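Local coordinates for cytoplasmic protein (Cryptococcus neoformans var. grubii serotype A, PDB 7LPO) that probably hydrolyses steryl beta-glucosides, splitting glucose from the sterol, as a sterylglucosidase of glycoside hydrolase family 5, at residues Leu128-Lys132 against Asp257-Val263; His143-Trp147 against Trp199-Tyr203; Ile497-Ala502 against Asn558-Asn564. All coordinates share one frame; numbering follows the deposited sequence.

Interaction 1 (Leu128-Lys132 against Asp257-Val263)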
loop_
_atom_site.group_PDB
_atom_site.type_symbol
_atom_site.label_atom_id
_atom_site.label_comp_id
_atom_site.label_asym_id
_atom_site.label_seq_id
_atom_site.Cartn_x
_atom_site.Cartn_y
_atom_site.Cartn_z
ATOM N N LEU A 128 7.634 -13.920 -10.857
ATOM C CA LEU A 128 6.410 -13.719 -11.628
ATOM C C LEU A 128 6.035 -14.972 -12.411
ATOM O O LEU A 128 4.850 -15.294 -12.546
ATOM C CB LEU A 128 6.573 -12.525 -12.566
ATOM C CG LEU A 128 6.738 -11.191 -11.845
ATOM C CD1 LEU A 128 7.000 -10.060 -12.830
ATOM C CD2 LEU A 128 5.500 -10.895 -10.976
ATOM N N ARG A 129 7.025 -15.706 -12.915
ATOM C CA ARG A 129 6.721 -16.924 -13.659
ATOM C C ARG A 129 6.017 -17.954 -12.783
ATOM O O ARG A 129 5.062 -18.604 -13.224
ATOM C CB ARG A 129 8.002 -17.514 -14.248
ATOM C CG ARG A 129 8.492 -16.779 -15.486
ATOM C CD ARG A 129 9.282 -17.704 -16.395
ATOM N NE ARG A 129 10.350 -17.001 -17.094
ATOM C CZ ARG A 129 10.190 -16.338 -18.235
ATOM N NH1 ARG A 129 8.992 -16.282 -18.816
ATOM N NH2 ARG A 129 11.232 -15.732 -18.797
ATOM N N LYS A 130 6.475 -18.123 -11.540
ATOM C CA LYS A 130 5.804 -19.049 -10.630
ATOM C C LYS A 130 4.402 -18.566 -10.277
ATOM O O LYS A 130 3.471 -19.374 -10.177
ATOM C CB LYS A 130 6.633 -19.244 -9.363
ATOM C CG LYS A 130 7.804 -20.188 -9.547
ATOM C CD LYS A 130 8.409 -20.609 -8.217
ATOM C CE LYS A 130 9.161 -21.927 -8.347
ATOM N NZ LYS A 130 8.271 -23.046 -8.777
ATOM N N CYS A 131 4.223 -17.257 -10.075
ATOM C CA CYS A 131 2.872 -16.738 -9.867
ATOM C C CYS A 131 1.965 -17.111 -11.032
ATOM O O CYS A 131 0.801 -17.477 -10.836
ATOM C CB CYS A 131 2.901 -15.223 -9.682
ATOM S SG CYS A 131 3.863 -14.691 -8.240
ATOM N N LYS A 132 2.487 -17.037 -12.257
ATOM C CA LYS A 132 1.680 -17.382 -13.423
ATOM C C LYS A 132 1.338 -18.866 -13.438
ATOM O O LYS A 132 0.203 -19.245 -13.749
ATOM C CB LYS A 132 2.422 -16.989 -14.698
ATOM C CG LYS A 132 1.638 -17.205 -15.981
ATOM C CD LYS A 132 2.519 -16.914 -17.187
ATOM C CE LYS A 132 1.828 -17.305 -18.481
ATOM N NZ LYS A 132 2.836 -17.666 -19.522
ATOM N N ASP A 257 5.599 -13.200 -22.231
ATOM C CA ASP A 257 4.456 -14.054 -21.966
ATOM C C ASP A 257 3.777 -13.735 -20.640
ATOM O O ASP A 257 2.627 -14.127 -20.441
ATOM C CB ASP A 257 4.899 -15.503 -21.928
ATOM C CG ASP A 257 6.060 -15.721 -20.945
ATOM O OD1 ASP A 257 7.235 -15.464 -21.319
ATOM O OD2 ASP A 257 5.800 -16.138 -19.788
ATOM N N LEU A 258 4.463 -13.014 -19.753
ATOM C CA LEU A 258 3.853 -12.638 -18.483
ATOM C C LEU A 258 2.848 -11.513 -18.660
ATOM O O LEU A 258 1.928 -11.370 -17.849
ATOM C CB LEU A 258 4.935 -12.200 -17.498
ATOM C CG LEU A 258 6.000 -13.206 -17.063
ATOM C CD1 LEU A 258 7.074 -12.485 -16.269
ATOM C CD2 LEU A 258 5.385 -14.314 -16.260
ATOM N N LEU A 259 3.014 -10.694 -19.690
ATOM C CA LEU A 259 2.219 -9.482 -19.794
ATOM C C LEU A 259 0.765 -9.820 -20.087
ATOM O O LEU A 259 0.470 -10.686 -20.915
ATOM C CB LEU A 259 2.781 -8.578 -20.878
ATOM C CG LEU A 259 4.161 -7.974 -20.623
ATOM C CD1 LEU A 259 4.511 -7.040 -21.780
ATOM C CD2 LEU A 259 4.242 -7.234 -19.313
ATOM N N ASP A 260 -0.141 -9.156 -19.359
ATOM C CA ASP A 260 -1.583 -9.221 -19.587
ATOM C C ASP A 260 -2.214 -10.528 -19.116
ATOM O O ASP A 260 -3.291 -10.509 -18.510
ATOM C CB ASP A 260 -1.882 -8.974 -21.070
ATOM C CG ASP A 260 -1.329 -7.641 -21.551
ATOM O OD1 ASP A 260 -1.436 -6.656 -20.783
ATOM O OD2 ASP A 260 -0.774 -7.575 -22.677
ATOM N N GLU A 261 -1.558 -11.659 -19.377
ATOM C CA GLU A 261 -2.047 -12.926 -18.851
ATOM C C GLU A 261 -1.787 -13.033 -17.354
ATOM O O GLU A 261 -2.615 -13.569 -16.608
ATOM C CB GLU A 261 -1.391 -14.090 -19.590
ATOM C CG GLU A 261 -1.791 -15.462 -19.059
ATOM C CD GLU A 261 -1.307 -16.607 -19.941
ATOM O OE1 GLU A 261 -0.498 -16.362 -20.871
ATOM O OE2 GLU A 261 -1.736 -17.756 -19.702
ATOM N N CYS A 262 -0.635 -12.543 -16.898
ATOM C CA CYS A 262 -0.314 -12.539 -15.473
ATOM C C CYS A 262 -0.177 -11.112 -14.961
ATOM O O CYS A 262 -0.994 -10.679 -14.142
ATOM C CB CYS A 262 0.959 -13.346 -15.222
ATOM S SG CYS A 262 1.535 -13.283 -13.519
ATOM N N VAL A 263 0.820 -10.362 -15.431
ATOM C CA VAL A 263 1.039 -8.981 -15.015
ATOM C C VAL A 263 0.040 -8.126 -15.787
ATOM O O VAL A 263 0.225 -7.856 -16.970
ATOM C CB VAL A 263 2.479 -8.533 -15.265
ATOM C CG1 VAL A 263 2.641 -7.058 -14.922
ATOM C CG2 VAL A 263 3.440 -9.399 -14.470
#
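Lys132 and Cys262 bring their CA atoms to within 5.6 Å where helix 118-133 passes the loop ahead of strand 263-267, and Arg129 and Leu258, one turn back, stand at 7.1 Å. In the TIM-barrel fold of family 5 this joins an outer helix to the turn that leads into the start of a barrel strand. Leucines suit the buried side: Leu128 CB lies 3.7 Å from Leu258 CD1, Leu128 CD1 touches Val263 CG2 at 4.0 Å, the two side chains crossing at about a right angle, and Met140 of strand 137-143 continues this apolar layer. Long, charged side chains suit the more exposed side, where Arg129, Lys132, Asp257 and Glu261 form a salt-bridge network. With CG anti to the backbone N (chi1 -176°) and an extended chain, Lys132 runs its methylenes past Cys262 and Leu258. Lys132 NZ then forms a salt bridge with Asp257 OD2 at 3.3 Å, its hydrogen bond weak, and a long one with Glu261 OE1 at 3.8 Å. Asp257, shared by two cations, is probably charged. The Arg129 guanidinium, held also by Glu254 O, lies nearly coplanar with the Asp257 carboxylate, and Arg129 NH1 donates to the syn lone pair of Asp257 OD1 at 3.2 Å.

Interaction 2 (His143-Trp147 against Trp199-Tyr203); sequences HQDVW and WGTNY
Val146 fits between Tyr203 and Trp199 and has more surface buried here than any other residue of the two segments. Its CG1 sits over the centre of the Tyr203 ring, 3.5 Å from the centroid and 11° off the normal, a CH-pi contact. Val146 CG1 also meets the edge of the Trp199 indole, 4.0 Å from CE3, and lies 3.6 Å from Asn202 CB, so a compact branched side chain suits the spot. CG1 reaches it by standing anti to the carbonyl carbon (chi1 -67°). The loop follows strand 137-143, at the C-terminal ends of the TIM-barrel strands, where family 5 enzymes have their active site; a bound Tris molecule about 4 Å from the Trp199 side chain is consistent with a pocket. Tyr203 adds a polar end to its apolar face. Its OH accepts the backbone N-H of Val146 at 3.1 Å, almost straight at 171°, and a weak bond from Gln144 NE2, which also bonds to Asn270 O. Tyr203 OH donates in turn to a water oxygen 2.6 Å away, in the ring plane. That water donates a hydrogen bond to Asp145 OD1, while OD2 of the same carboxylate is held by His143 NE2, Lys48 and Ser154.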
loop_
_atom_site.group_PDB
_atom_site.type_symbol
_atom_site.label_atom_id
_atom_site.label_comp_id
_atom_site.label_asym_id
_atom_site.label_seq_id
_atom_site.Cartn_x
_atom_site.Cartn_y
_atom_site.Cartn_z
ATOM N N HIS A 143 7.234 0.547 -4.608
ATOM C CA HIS A 143 6.844 0.770 -3.229
ATOM C C HIS A 143 7.857 1.638 -2.501
ATOM O O HIS A 143 9.069 1.509 -2.702
ATOM C CB HIS A 143 6.682 -0.558 -2.488
ATOM C CG HIS A 143 5.988 -0.420 -1.170
ATOM N ND1 HIS A 143 4.641 -0.667 -1.009
ATOM C CD2 HIS A 143 6.448 -0.024 0.042
ATOM C CE1 HIS A 143 4.304 -0.444 0.248
ATOM N NE2 HIS A 143 5.379 -0.045 0.905
ATOM N N GLN A 144 7.336 2.504 -1.637
ATOM C CA GLN A 144 8.135 3.333 -0.754
ATOM C C GLN A 144 7.297 3.677 0.473
ATOM O O GLN A 144 6.062 3.663 0.440
ATOM C CB GLN A 144 8.625 4.610 -1.466
ATOM C CG GLN A 144 7.545 5.653 -1.725
ATOM C CD GLN A 144 7.230 6.509 -0.506
ATOM O OE1 GLN A 144 8.101 6.809 0.297
ATOM N NE2 GLN A 144 5.979 6.910 -0.378
ATOM N N ASP A 145 7.996 3.985 1.559
ATOM C CA ASP A 145 7.398 4.524 2.768
ATOM C C ASP A 145 8.351 5.589 3.280
ATOM O O ASP A 145 9.541 5.317 3.447
ATOM C CB ASP A 145 7.178 3.445 3.834
ATOM C CG ASP A 145 6.243 2.359 3.375
ATOM O OD1 ASP A 145 5.013 2.607 3.362
ATOM O OD2 ASP A 145 6.736 1.259 3.032
ATOM N N VAL A 146 7.830 6.794 3.501
ATOM C CA VAL A 146 8.597 7.951 3.959
ATOM C C VAL A 146 9.938 8.032 3.240
ATOM O O VAL A 146 10.992 8.218 3.863
ATOM C CB VAL A 146 8.761 7.942 5.492
ATOM C CG1 VAL A 146 7.395 8.148 6.145
ATOM C CG2 VAL A 146 9.363 6.660 5.996
ATOM N N TRP A 147 9.863 7.915 1.913
ATOM C CA TRP A 147 10.933 8.087 0.932
ATOM C C TRP A 147 11.890 6.906 0.834
ATOM O O TRP A 147 12.148 6.430 -0.278
ATOM C CB TRP A 147 11.755 9.355 1.191
ATOM C CG TRP A 147 12.809 9.562 0.118
ATOM C CD1 TRP A 147 14.150 9.396 0.251
ATOM C CD2 TRP A 147 12.588 9.922 -1.254
ATOM N NE1 TRP A 147 14.782 9.634 -0.945
ATOM C CE2 TRP A 147 13.845 9.959 -1.885
ATOM C CE3 TRP A 147 11.445 10.205 -2.010
ATOM C CZ2 TRP A 147 13.996 10.280 -3.232
ATOM C CZ3 TRP A 147 11.596 10.535 -3.340
ATOM C CH2 TRP A 147 12.863 10.568 -3.942
ATOM N N TRP A 199 6.593 5.689 12.707
ATOM C CA TRP A 199 7.341 5.799 11.459
ATOM C C TRP A 199 6.637 6.729 10.484
ATOM O O TRP A 199 7.294 7.390 9.663
ATOM C CB TRP A 199 7.542 4.411 10.837
ATOM C CG TRP A 199 6.278 3.788 10.323
ATOM C CD1 TRP A 199 5.492 2.873 10.965
ATOM C CD2 TRP A 199 5.658 4.030 9.059
ATOM N NE1 TRP A 199 4.410 2.538 10.176
ATOM C CE2 TRP A 199 4.493 3.238 9.002
ATOM C CE3 TRP A 199 5.975 4.843 7.963
ATOM C CZ2 TRP A 199 3.643 3.246 7.911
ATOM C CZ3 TRP A 199 5.127 4.841 6.872
ATOM C CH2 TRP A 199 3.978 4.046 6.856
ATOM N N GLY A 200 5.306 6.805 10.570
ATOM C CA GLY A 200 4.537 7.586 9.619
ATOM C C GLY A 200 4.711 9.085 9.780
ATOM O O GLY A 200 4.521 9.835 8.813
ATOM N N THR A 201 5.071 9.542 10.980
ATOM C CA THR A 201 5.325 10.965 11.204
ATOM C C THR A 201 6.561 11.470 10.464
ATOM O O THR A 201 6.770 12.689 10.381
ATOM C CB THR A 201 5.483 11.267 12.708
ATOM O OG1 THR A 201 6.699 10.694 13.218
ATOM C CG2 THR A 201 4.294 10.724 13.492
ATOM N N ASN A 202 7.392 10.570 9.936
ATOM C CA ASN A 202 8.534 11.017 9.151
ATOM C C ASN A 202 8.092 11.863 7.967
ATOM O O ASN A 202 8.826 12.756 7.545
ATOM C CB ASN A 202 9.363 9.812 8.709
ATOM C CG ASN A 202 10.290 9.311 9.824
ATOM O OD1 ASN A 202 11.032 10.082 10.418
ATOM N ND2 ASN A 202 10.222 8.035 10.122
ATOM N N TYR A 203 6.876 11.651 7.458
ATOM C CA TYR A 203 6.386 12.485 6.358
ATOM C C TYR A 203 6.334 13.962 6.732
ATOM O O TYR A 203 6.384 14.822 5.844
ATOM C CB TYR A 203 4.987 12.050 5.903
ATOM C CG TYR A 203 4.954 10.802 5.051
ATOM C CD1 TYR A 203 5.576 10.761 3.798
ATOM C CD2 TYR A 203 4.289 9.670 5.488
ATOM C CE1 TYR A 203 5.546 9.615 3.015
ATOM C CE2 TYR A 203 4.244 8.525 4.716
ATOM C CZ TYR A 203 4.883 8.491 3.487
ATOM O OH TYR A 203 4.839 7.329 2.738
HETATM O O HOH W 1 3.821 5.041 3.404
#

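Interaction 3 (Ile497-Ala502 against Asn558-Asn564); sequences IQGELA and NACDGPN
Gln498, on helix 490-512, lays its whole side chain across the last part of helix 547-559 and the turn that follows. The two helices are neighbours on the outside of the TIM barrel and lead into strands 518-522 and 567-570. The CA atoms of Gln498 and Ala559 are 3.8 Å apart, an approach that the small alanine permits, and Gln498 CB packs on Ala559 CA. Gln498 CG, anti to the backbone N (chi1 -170°), passes 3.6 Å from both Ala559 O and Asn564 ND2, and the extended chain carries the amide outward over the turn. CD lies against Gly562 CA, where a residue without a side chain lets the flat group come near and where the positive phi also favours glycine. Gln498 OE1 is 3.4 Å from Pro563 CD. At the tip, Gln498 NE2 donates to Asn558 O at 3.0 Å, arriving from above the carbonyl plane, while Asp561 N reaches that oxygen from the opposite face. A water also accepts from NE2.

Deeper in, Ala559 CB is met by Ile497 CG2 and Leu501 CD2, each at 3.7 Å, and Leu501 continues onto Val519 of the barrel strand. Asp561 forms salt bridges with Arg39 of barrel strand 35-43 and with Arg667, and Pro563 touches Arg679 of the C-terminal domain.

Asn564 ties the two segments together with a single amide nitrogen. Both acceptors lie in its amide plane: Asn564 ND2 bonds to Ala559 O at 2.8 Å and, across the contact, to Gln498 O at 3.0 Å, the carbonyl that also accepts the helical N-H of Ala502.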
loop_
_atom_site.group_PDB
_atom_site.type_symbol
_atom_site.label_atom_id
_atom_site.label_comp_id
_atom_site.label_asym_id
_atom_site.label_seq_id
_atom_site.Cartn_x
_atom_site.Cartn_y
_atom_site.Cartn_z
ATOM N N ILE A 497 -17.790 1.508 8.614
ATOM C CA ILE A 497 -16.588 1.263 7.824
ATOM C C ILE A 497 -16.957 0.853 6.406
ATOM O O ILE A 497 -16.316 1.273 5.437
ATOM C CB ILE A 497 -15.688 0.225 8.523
ATOM C CG1 ILE A 497 -15.329 0.767 9.904
ATOM C CG2 ILE A 497 -14.448 -0.062 7.683
ATOM C CD1 ILE A 497 -14.097 0.190 10.519
ATOM N N GLN A 498 -18.011 0.059 6.255
ATOM C CA GLN A 498 -18.490 -0.256 4.916
ATOM C C GLN A 498 -18.908 1.012 4.179
ATOM O O GLN A 498 -18.713 1.123 2.961
ATOM C CB GLN A 498 -19.654 -1.240 5.001
ATOM C CG GLN A 498 -20.074 -1.814 3.680
ATOM C CD GLN A 498 -21.167 -2.848 3.838
ATOM O OE1 GLN A 498 -22.343 -2.524 3.778
ATOM N NE2 GLN A 498 -20.779 -4.099 4.060
ATOM N N GLY A 499 -19.479 1.978 4.898
ATOM C CA GLY A 499 -19.797 3.255 4.280
ATOM C C GLY A 499 -18.573 4.034 3.846
ATOM O O GLY A 499 -18.601 4.721 2.821
ATOM N N GLU A 500 -17.475 3.921 4.601
ATOM C CA GLU A 500 -16.240 4.578 4.186
ATOM C C GLU A 500 -15.717 4.001 2.876
ATOM O O GLU A 500 -15.252 4.742 2.006
ATOM C CB GLU A 500 -15.185 4.454 5.284
ATOM C CG GLU A 500 -15.459 5.306 6.515
ATOM C CD GLU A 500 -14.284 5.307 7.493
ATOM O OE1 GLU A 500 -14.181 4.380 8.313
ATOM O OE2 GLU A 500 -13.462 6.242 7.442
ATOM N N LEU A 501 -15.760 2.680 2.714
ATOM C CA LEU A 501 -15.298 2.103 1.458
ATOM C C LEU A 501 -16.197 2.518 0.297
ATOM O O LEU A 501 -15.732 2.622 -0.841
ATOM C CB LEU A 501 -15.237 0.579 1.563
ATOM C CG LEU A 501 -13.982 -0.074 2.145
ATOM C CD1 LEU A 501 -12.791 0.218 1.267
ATOM C CD2 LEU A 501 -13.729 0.399 3.574
ATOM N N ALA A 502 -17.484 2.753 0.559
ATOM C CA ALA A 502 -18.383 3.196 -0.499
ATOM C C ALA A 502 -18.011 4.588 -0.992
ATOM O O ALA A 502 -18.201 4.897 -2.172
ATOM C CB ALA A 502 -19.833 3.180 -0.005
ATOM N N ASN A 558 -15.628 -7.296 5.616
ATOM C CA ASN A 558 -17.045 -7.061 5.345
ATOM C C ASN A 558 -17.257 -5.721 4.659
ATOM O O ASN A 558 -18.190 -5.569 3.867
ATOM C CB ASN A 558 -17.847 -7.127 6.646
ATOM C CG ASN A 558 -19.344 -6.832 6.441
ATOM O OD1 ASN A 558 -20.067 -7.619 5.833
ATOM N ND2 ASN A 558 -19.802 -5.697 6.952
ATOM N N ALA A 559 -16.380 -4.750 4.916
ATOM C CA ALA A 559 -16.557 -3.419 4.349
ATOM C C ALA A 559 -16.353 -3.437 2.839
ATOM O O ALA A 559 -16.899 -2.584 2.130
ATOM C CB ALA A 559 -15.596 -2.433 5.018
ATOM N N CYS A 560 -15.593 -4.401 2.329
ATOM C CA CYS A 560 -15.445 -4.585 0.894
ATOM C C CYS A 560 -16.560 -5.429 0.294
ATOM O O CYS A 560 -16.606 -5.584 -0.931
ATOM C CB CYS A 560 -14.087 -5.219 0.585
ATOM S SG CYS A 560 -12.723 -4.264 1.269
ATOM N N ASP A 561 -17.447 -5.965 1.120
ATOM C CA ASP A 561 -18.605 -6.725 0.667
ATOM C C ASP A 561 -19.815 -5.783 0.635
ATOM O O ASP A 561 -19.669 -4.667 0.129
ATOM C CB ASP A 561 -18.786 -7.956 1.555
ATOM C CG ASP A 561 -17.759 -9.044 1.292
ATOM O OD1 ASP A 561 -17.003 -8.938 0.301
ATOM O OD2 ASP A 561 -17.722 -10.027 2.083
ATOM N N GLY A 562 -20.972 -6.157 1.171
ATOM C CA GLY A 562 -22.135 -5.310 1.107
ATOM C C GLY A 562 -22.449 -4.940 -0.322
ATOM O O GLY A 562 -22.316 -5.753 -1.242
ATOM N N PRO A 563 -22.862 -3.689 -0.539
ATOM C CA PRO A 563 -23.071 -3.216 -1.913
ATOM C C PRO A 563 -21.788 -2.839 -2.627
ATOM O O PRO A 563 -21.843 -2.539 -3.829
ATOM C CB PRO A 563 -23.968 -1.987 -1.722
ATOM C CG PRO A 563 -23.513 -1.428 -0.375
ATOM C CD PRO A 563 -23.219 -2.662 0.464
ATOM N N ASN A 564 -20.645 -2.820 -1.930
ATOM C CA ASN A 564 -19.407 -2.363 -2.550
ATOM C C ASN A 564 -18.849 -3.413 -3.505
ATOM O O ASN A 564 -18.435 -3.081 -4.616
ATOM C CB ASN A 564 -18.382 -2.002 -1.470
ATOM C CG ASN A 564 -18.836 -0.832 -0.607
ATOM O OD1 ASN A 564 -19.549 0.050 -1.072
ATOM N ND2 ASN A 564 -18.415 -0.819 0.649
HETATM O O HOH W 2 -22.255 -6.807 4.217
#

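In the fold
All three contacts belong to the TIM barrel. Interactions 1 and 3 both lie where strands begin: interaction 1 sets a helix against a loop, partly buried, with a salt-bridge network on its exposed side, whereas interaction 3 sets a helix against the last part of the next helix and its turn, is mostly buried and relies on amide-to-carbonyl bonds beside the C-terminal domain. Interaction 2, also buried, joins loops at the opposite strand ends and mixes an aromatic face with a water-linked polar network near the probable pocket. Strand 137-143 links the first two, its side chains backing interaction 1 and its C-terminal end leading into interaction 2. Nearest atoms of interactions 1 and 2 are about 13 Å apart.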